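Local coordinates for Ras-related protein Rab-21 (Homo sapiens, PDB 1Z08), which belongs to the Rab branch of the Ras family of small G proteins, built on the P-loop nucleotide-binding alpha/beta fold, at residues C115-K120 against Y146-K151; Y86-E91 against D122-R127. The protein carries 1 engineered substitution. One frame throughout, in Å; residues are numbered along the deposited sequence.

Contact 1 (C115-K120 against Y146-K151). With GNP (phosphoaminophosphonic acid-guanylate ester), chain F.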
loop_
_atom_site.group_PDB
_atom_site.type_symbol
_atom_site.label_atom_id
_atom_site.label_comp_id
_atom_site.label_asym_id
_atom_site.label_seq_id
_atom_site.Cartn_x
_atom_site.Cartn_y
_atom_site.Cartn_z
ATOM N N CYS A 115 -1.504 6.103 -0.924
ATOM C CA CYS A 115 -1.102 5.728 0.428
ATOM C C CYS A 115 0.403 5.507 0.449
ATOM O O CYS A 115 0.941 4.782 -0.390
ATOM C CB CYS A 115 -1.800 4.440 0.877
ATOM S SG CYS A 115 -3.594 4.485 0.822
ATOM N N ILE A 116 1.080 6.144 1.399
ATOM C CA ILE A 116 2.493 5.875 1.646
ATOM C C ILE A 116 2.572 5.092 2.954
ATOM O O ILE A 116 2.154 5.573 4.007
ATOM C CB ILE A 116 3.348 7.169 1.664
ATOM C CG1 ILE A 116 3.191 7.902 0.323
ATOM C CG2 ILE A 116 4.817 6.842 1.934
ATOM C CD1 ILE A 116 3.887 9.234 0.240
ATOM N N VAL A 117 3.077 3.865 2.862
ATOM C CA VAL A 117 2.958 2.906 3.956
ATOM C C VAL A 117 4.319 2.439 4.470
ATOM O O VAL A 117 5.085 1.794 3.750
ATOM C CB VAL A 117 2.075 1.695 3.553
ATOM C CG1 VAL A 117 1.922 0.718 4.718
ATOM C CG2 VAL A 117 0.697 2.165 3.083
ATOM N N GLY A 118 4.602 2.791 5.723
ATOM C CA GLY A 118 5.800 2.338 6.418
ATOM C C GLY A 118 5.522 1.016 7.095
ATOM O O GLY A 118 4.911 0.973 8.166
ATOM N N ASN A 119 5.966 -0.058 6.454
ATOM C CA ASN A 119 5.747 -1.411 6.944
ATOM C C ASN A 119 6.896 -1.916 7.813
ATOM O O ASN A 119 8.006 -1.374 7.773
ATOM C CB ASN A 119 5.485 -2.367 5.771
ATOM C CG ASN A 119 5.044 -3.752 6.224
ATOM O OD1 ASN A 119 4.186 -3.894 7.099
ATOM N ND2 ASN A 119 5.638 -4.783 5.628
ATOM N N LYS A 120 6.604 -2.957 8.594
ATOM C CA LYS A 120 7.559 -3.606 9.506
ATOM C C LYS A 120 7.776 -2.803 10.793
ATOM O O LYS A 120 8.884 -2.778 11.335
ATOM C CB LYS A 120 8.905 -3.912 8.819
ATOM C CG LYS A 120 8.806 -4.715 7.528
ATOM C CD LYS A 120 10.166 -5.253 7.120
ATOM C CE LYS A 120 10.112 -5.885 5.739
ATOM N NZ LYS A 120 11.447 -6.416 5.324
ATOM N N TYR A 146 0.658 5.839 6.494
ATOM C CA TYR A 146 0.163 4.770 7.359
ATOM C C TYR A 146 1.323 3.924 7.872
ATOM O O TYR A 146 2.298 3.693 7.150
ATOM C CB TYR A 146 -0.796 3.850 6.597
ATOM C CG TYR A 146 -1.988 4.527 5.953
ATOM C CD1 TYR A 146 -1.883 5.107 4.691
ATOM C CD2 TYR A 146 -3.225 4.564 6.598
ATOM C CE1 TYR A 146 -2.977 5.720 4.087
ATOM C CE2 TYR A 146 -4.335 5.175 5.996
ATOM C CZ TYR A 146 -4.194 5.750 4.742
ATOM O OH TYR A 146 -5.267 6.358 4.126
ATOM N N HIS A 147 1.202 3.457 9.112
ATOM C CA HIS A 147 2.170 2.522 9.696
ATOM C C HIS A 147 1.554 1.126 9.765
ATOM O O HIS A 147 0.432 0.968 10.243
ATOM C CB HIS A 147 2.567 2.958 11.109
ATOM C CG HIS A 147 3.291 4.269 11.171
ATOM N ND1 HIS A 147 4.561 4.444 10.665
ATOM C CD2 HIS A 147 2.935 5.457 11.710
ATOM C CE1 HIS A 147 4.949 5.689 10.876
ATOM N NE2 HIS A 147 3.982 6.325 11.508
ATOM N N THR A 148 2.287 0.117 9.296
ATOM C CA THR A 148 1.801 -1.266 9.337
ATOM C C THR A 148 2.848 -2.267 9.812
ATOM O O THR A 148 4.049 -2.013 9.734
ATOM C CB THR A 148 1.318 -1.760 7.950
ATOM O OG1 THR A 148 2.405 -1.702 7.017
ATOM C CG2 THR A 148 0.131 -0.940 7.438
ATOM N N SER A 149 2.362 -3.403 10.307
ATOM C CA SER A 149 3.160 -4.611 10.475
ATOM C C SER A 149 2.334 -5.794 9.985
ATOM O O SER A 149 1.340 -6.170 10.613
ATOM C CB SER A 149 3.561 -4.827 11.939
ATOM O OG SER A 149 4.200 -6.087 12.108
ATOM N N ALA A 150 2.743 -6.369 8.858
ATOM C CA ALA A 150 2.121 -7.587 8.350
ATOM C C ALA A 150 2.372 -8.760 9.301
ATOM O O ALA A 150 1.508 -9.618 9.472
ATOM C CB ALA A 150 2.633 -7.902 6.949
ATOM N N LYS A 151 3.549 -8.773 9.929
ATOM C CA LYS A 151 3.938 -9.836 10.860
ATOM C C LYS A 151 3.062 -9.874 12.120
ATOM O O LYS A 151 2.659 -10.954 12.561
ATOM C CB LYS A 151 5.424 -9.716 11.232
ATOM C CG LYS A 151 5.938 -10.834 12.143
ATOM C CD LYS A 151 7.454 -10.946 12.116
ATOM C CE LYS A 151 7.912 -12.165 12.898
ATOM N NZ LYS A 151 9.286 -12.598 12.511
HETATM P PG GNP F . 8.563 -9.068 -3.831
HETATM O O1G GNP F . 9.923 -9.567 -4.262
HETATM O O2G GNP F . 7.443 -10.062 -3.997
HETATM O O3G GNP F . 8.397 -7.778 -4.585
HETATM N N3B GNP F . 8.625 -8.708 -2.266
HETATM P PB GNP F . 7.423 -8.295 -1.294
HETATM O O1B GNP F . 7.303 -6.825 -1.195
HETATM O O2B GNP F . 6.200 -9.024 -1.704
HETATM O O3A GNP F . 7.801 -8.738 0.130
HETATM P PA GNP F . 7.336 -9.978 0.917
HETATM O O1A GNP F . 5.944 -9.786 1.374
HETATM O O2A GNP F . 7.638 -11.246 0.209
HETATM O "O5'" GNP F . 8.217 -9.950 2.220
HETATM C "C5'" GNP F . 9.635 -9.819 2.124
HETATM C "C4'" GNP F . 10.273 -10.124 3.468
HETATM O "O4'" GNP F . 9.852 -9.142 4.449
HETATM C "C3'" GNP F . 9.925 -11.487 4.057
HETATM O "O3'" GNP F . 11.076 -11.990 4.709
HETATM C "C2'" GNP F . 8.788 -11.150 5.021
HETATM O "O2'" GNP F . 8.617 -12.081 6.072
HETATM C "C1'" GNP F . 9.260 -9.800 5.553
HETATM N N9 GNP F . 8.181 -8.978 6.091
HETATM C C8 GNP F . 7.046 -8.548 5.441
HETATM N N7 GNP F . 6.258 -7.829 6.191
HETATM C C5 GNP F . 6.912 -7.776 7.419
HETATM C C6 GNP F . 6.548 -7.139 8.636
HETATM O O6 GNP F . 5.538 -6.465 8.876
HETATM N N1 GNP F . 7.500 -7.326 9.644
HETATM C C2 GNP F . 8.659 -8.054 9.493
HETATM N N2 GNP F . 9.459 -8.136 10.565
HETATM N N3 GNP F . 9.011 -8.652 8.363
HETATM C C4 GNP F . 8.096 -8.480 7.372
#
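Two lysine chains lie against opposite faces of the guanine of GNP. Lys120, extended beyond CG, runs over one face with its CG 3.5 Å from GNP C6, and Lys151 lays its CB on the other, 3.5 Å from N1. Long aliphatic chains suit this place because they cover a flat base while their ammonium ends reach further: Lys120 NZ to Cys16 O and Asp87, with only a weak bond to O4', and Lys151 NZ to Asp33. At the edge of the base, Lys151 N gives O6 a nearly straight bond (3.2 Å, 167°), and Ala150 N adds a weak one; backbone donors fix the position of the carbonyl.

Asn119 also belongs to the first shell, its ND2 standing 3.2 Å from GNP N7. With CG anti to the backbone N (chi1 -171°), its amide reaches 146-151. An amide suits because it offers both kinds of group: OD1 accepts from Thr148 OG1 (2.8 Å), met from above the carbonyl plane, and weakly from Ala150 N, while ND2 donates to Val17 O. Thr148 and Val17 are the second shell that positions it. Threonine brings two branches: OG1, in the crowded position (chi1 60°), serves Asn119, and the methyl CG2 rests on Val117 CG1.

Behind lies the parallel ladder: Tyr146 N to Ile116 O, Gly118 N to Tyr146 O, and Thr148 N to Gly118 O. Farther back, Cys115 SG sits obliquely beside the Tyr146 ring, 3.5 Å from CE1, while the phenol OH is held by Asp162 and Arg166. The strands belong to a beta-alpha-beta unit; the end of strand 113-119 and the loop after it carry the start of the NKxD motif, and the loop after strand 144-148 the SAK motif, guanine-recognition elements of Ras-family proteins.

Contact 2 (Y86-E91 against D122-R127). With GNP (phosphoaminophosphonic acid-guanylate ester), chain F.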
loop_
_atom_site.group_PDB
_atom_site.type_symbol
_atom_site.label_atom_id
_atom_site.label_comp_id
_atom_site.label_asym_id
_atom_site.label_seq_id
_atom_site.Cartn_x
_atom_site.Cartn_y
_atom_site.Cartn_z
ATOM N N TYR A 86 7.008 0.914 1.822
ATOM C CA TYR A 86 8.429 0.859 2.123
ATOM C C TYR A 86 8.681 0.130 3.444
ATOM O O TYR A 86 7.753 -0.122 4.222
ATOM C CB TYR A 86 9.052 2.261 2.127
ATOM C CG TYR A 86 8.611 3.145 3.266
ATOM C CD1 TYR A 86 9.361 3.223 4.442
ATOM C CD2 TYR A 86 7.454 3.917 3.167
ATOM C CE1 TYR A 86 8.961 4.032 5.494
ATOM C CE2 TYR A 86 7.044 4.736 4.216
ATOM C CZ TYR A 86 7.809 4.787 5.376
ATOM O OH TYR A 86 7.420 5.590 6.420
ATOM N N ASP A 87 9.949 -0.201 3.663
ATOM C CA ASP A 87 10.434 -0.917 4.827
ATOM C C ASP A 87 11.046 0.138 5.757
ATOM O O ASP A 87 11.959 0.861 5.353
ATOM C CB ASP A 87 11.494 -1.918 4.339
ATOM C CG ASP A 87 12.112 -2.754 5.453
ATOM O OD1 ASP A 87 12.669 -3.821 5.117
ATOM O OD2 ASP A 87 12.065 -2.362 6.641
ATOM N N ILE A 88 10.532 0.242 6.983
ATOM C CA ILE A 88 11.004 1.275 7.926
ATOM C C ILE A 88 12.472 1.108 8.333
ATOM O O ILE A 88 13.087 2.049 8.841
ATOM C CB ILE A 88 10.119 1.407 9.203
ATOM C CG1 ILE A 88 10.185 0.139 10.069
ATOM C CG2 ILE A 88 8.686 1.795 8.835
ATOM C CD1 ILE A 88 10.037 0.406 11.553
ATOM N N THR A 89 13.018 -0.088 8.114
ATOM C CA THR A 89 14.423 -0.382 8.407
ATOM C C THR A 89 15.330 -0.125 7.201
ATOM O O THR A 89 16.553 -0.255 7.297
ATOM C CB THR A 89 14.622 -1.856 8.869
ATOM O OG1 THR A 89 14.486 -2.742 7.746
ATOM C CG2 THR A 89 13.617 -2.234 9.949
ATOM N N ASP A 90 14.731 0.237 6.069
ATOM C CA ASP A 90 15.475 0.402 4.824
ATOM C C ASP A 90 15.225 1.779 4.208
ATOM O O ASP A 90 14.163 2.025 3.626
ATOM C CB ASP A 90 15.105 -0.716 3.839
ATOM C CG ASP A 90 16.045 -0.783 2.649
ATOM O OD1 ASP A 90 15.918 0.053 1.736
ATOM O OD2 ASP A 90 16.911 -1.684 2.620
ATOM N N GLU A 91 16.209 2.667 4.335
ATOM C CA GLU A 91 16.091 4.035 3.814
ATOM C C GLU A 91 15.907 4.084 2.295
ATOM O O GLU A 91 15.108 4.876 1.792
ATOM C CB GLU A 91 17.288 4.894 4.252
ATOM C CG GLU A 91 17.391 6.264 3.567
ATOM C CD GLU A 91 16.309 7.264 3.984
ATOM O OE1 GLU A 91 15.402 6.915 4.770
ATOM O OE2 GLU A 91 16.374 8.417 3.510
ATOM N N ASP A 122 7.014 -3.533 13.639
ATOM C CA ASP A 122 7.462 -4.468 14.675
ATOM C C ASP A 122 8.989 -4.451 14.815
ATOM O O ASP A 122 9.536 -4.906 15.825
ATOM C CB ASP A 122 6.955 -5.887 14.385
ATOM C CG ASP A 122 7.430 -6.421 13.045
ATOM O OD1 ASP A 122 6.948 -5.936 11.999
ATOM O OD2 ASP A 122 8.285 -7.330 13.042
ATOM N N LEU A 123 9.663 -3.915 13.797
ATOM C CA LEU A 123 11.114 -3.758 13.799
ATOM C C LEU A 123 11.530 -2.315 14.106
ATOM O O LEU A 123 12.524 -1.817 13.573
ATOM C CB LEU A 123 11.702 -4.220 12.458
ATOM C CG LEU A 123 11.442 -5.656 11.989
ATOM C CD1 LEU A 123 12.078 -5.883 10.618
ATOM C CD2 LEU A 123 11.958 -6.680 12.997
ATOM N N GLU A 124 10.764 -1.659 14.976
ATOM C CA GLU A 124 11.006 -0.264 15.370
ATOM C C GLU A 124 12.429 -0.023 15.898
ATOM O O GLU A 124 13.027 1.021 15.625
ATOM C CB GLU A 124 9.951 0.186 16.393
ATOM C CG GLU A 124 10.148 1.596 16.975
ATOM C CD GLU A 124 10.166 2.700 15.922
ATOM O OE1 GLU A 124 9.474 2.577 14.890
ATOM O OE2 GLU A 124 10.872 3.709 16.137
ATOM N N LYS A 125 12.967 -0.999 16.632
ATOM C CA LYS A 125 14.341 -0.933 17.145
ATOM C C LYS A 125 15.379 -0.784 16.032
ATOM O O LYS A 125 16.482 -0.281 16.265
ATOM C CB LYS A 125 14.667 -2.179 17.969
ATOM C CG LYS A 125 13.987 -2.249 19.320
ATOM C CD LYS A 125 14.461 -3.478 20.074
ATOM C CE LYS A 125 13.941 -3.501 21.493
ATOM N NZ LYS A 125 14.673 -4.515 22.301
ATOM N N GLU A 126 15.015 -1.222 14.827
ATOM C CA GLU A 126 15.905 -1.169 13.670
ATOM C C GLU A 126 15.492 -0.096 12.654
ATOM O O GLU A 126 15.956 -0.103 11.515
ATOM C CB GLU A 126 15.973 -2.544 12.990
ATOM C CG GLU A 126 16.454 -3.676 13.896
ATOM C CD GLU A 126 16.227 -5.051 13.287
ATOM O OE1 GLU A 126 16.684 -5.291 12.149
ATOM O OE2 GLU A 126 15.587 -5.896 13.951
ATOM N N ARG A 127 14.624 0.823 13.069
ATOM C CA ARG A 127 14.148 1.892 12.183
ATOM C C ARG A 127 15.301 2.729 11.631
ATOM O O ARG A 127 16.197 3.135 12.377
ATOM C CB ARG A 127 13.143 2.792 12.909
ATOM C CG ARG A 127 12.782 4.062 12.143
ATOM C CD ARG A 127 11.721 4.888 12.856
ATOM N NE ARG A 127 10.384 4.297 12.768
ATOM C CZ ARG A 127 9.596 4.340 11.695
ATOM N NH1 ARG A 127 9.991 4.939 10.575
ATOM N NH2 ARG A 127 8.395 3.778 11.745
HETATM P PG GNP F . 8.563 -9.068 -3.831
HETATM O O1G GNP F . 9.923 -9.567 -4.262
HETATM O O2G GNP F . 7.443 -10.062 -3.997
HETATM O O3G GNP F . 8.397 -7.778 -4.585
HETATM N N3B GNP F . 8.625 -8.708 -2.266
HETATM P PB GNP F . 7.423 -8.295 -1.294
HETATM O O1B GNP F . 7.303 -6.825 -1.195
HETATM O O2B GNP F . 6.200 -9.024 -1.704
HETATM O O3A GNP F . 7.801 -8.738 0.130
HETATM P PA GNP F . 7.336 -9.978 0.917
HETATM O O1A GNP F . 5.944 -9.786 1.374
HETATM O O2A GNP F . 7.638 -11.246 0.209
HETATM O "O5'" GNP F . 8.217 -9.950 2.220
HETATM C "C5'" GNP F . 9.635 -9.819 2.124
HETATM C "C4'" GNP F . 10.273 -10.124 3.468
HETATM O "O4'" GNP F . 9.852 -9.142 4.449
HETATM C "C3'" GNP F . 9.925 -11.487 4.057
HETATM O "O3'" GNP F . 11.076 -11.990 4.709
HETATM C "C2'" GNP F . 8.788 -11.150 5.021
HETATM O "O2'" GNP F . 8.617 -12.081 6.072
HETATM C "C1'" GNP F . 9.260 -9.800 5.553
HETATM N N9 GNP F . 8.181 -8.978 6.091
HETATM C C8 GNP F . 7.046 -8.548 5.441
HETATM N N7 GNP F . 6.258 -7.829 6.191
HETATM C C5 GNP F . 6.912 -7.776 7.419
HETATM C C6 GNP F . 6.548 -7.139 8.636
HETATM O O6 GNP F . 5.538 -6.465 8.876
HETATM N N1 GNP F . 7.500 -7.326 9.644
HETATM C C2 GNP F . 8.659 -8.054 9.493
HETATM N N2 GNP F . 9.459 -8.136 10.565
HETATM N N3 GNP F . 9.011 -8.652 8.363
HETATM C C4 GNP F . 8.096 -8.480 7.372
HETATM O O HOH W 1 7.785 5.658 8.977
#
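Ile88 lies over one face of the Arg127 guanidinium, and this is the dense part of the contact. Its CB stands 3.5 Å above the plane, displaced toward the rim, and CG2 approaches NH2 to 3.5 Å, the two side chains crossing at about a right angle. A branched apolar residue suits the face of a flat cation, whose N-H groups all point outward in the plane. At that edge Glu124 OE1 receives NE through its syn lone pair (2.9 Å), a salt bridge only 9° out of the guanidinium plane, which helps fix the rotation of the group. NH1 bonds to Val129 O and to a water that also binds Tyr86 OH.

Beside it, Thr89 presses CG2 against Leu123 CB (3.7 Å) and CB against Glu126 O (3.4 Å). Thr89 N bonds to Asp87 OD2, an Asx turn, and its OG1 gives the same oxygen a second bond, which leaves the CG2 methyl against Leu123 CB.

The outer side is looser. Glu126 meets Thr89 with its carbonyl O and CB, and the rest of its exposed side chain makes no contact with 86-91.

On the ligand side, Asp122 receives guanine N1 on OD1 (2.8 Å) and N2 on OD2 (2.9 Å), two nearly straight, roughly parallel bonds from the base to the carboxylate. This aspartate closes the NKxD motif, the guanine-specificity element of the Ras family.

From the N terminus the chain first reaches 86-91, at the end of strand 81-87, and continues through helix 91-108 to 115-120 on strand 113-119. The next segment, 122-127, turns back onto 86-91, so contact 2 closes the loop around that helix and strand. Only after helix 131-140 does 146-151 join 115-120, closing contact 1. The segments alternate, so the two loops cross rather than nest. Strand 113-119 lies between strands 81-87 and 144-148, and Asn119 N bonds to Tyr86 O across one side of it. Ser149 OG and Asp122 OD1 join the loops after strands 113-119 and 144-148 beside the guanine, with the end of strand 81-87 packed next to them.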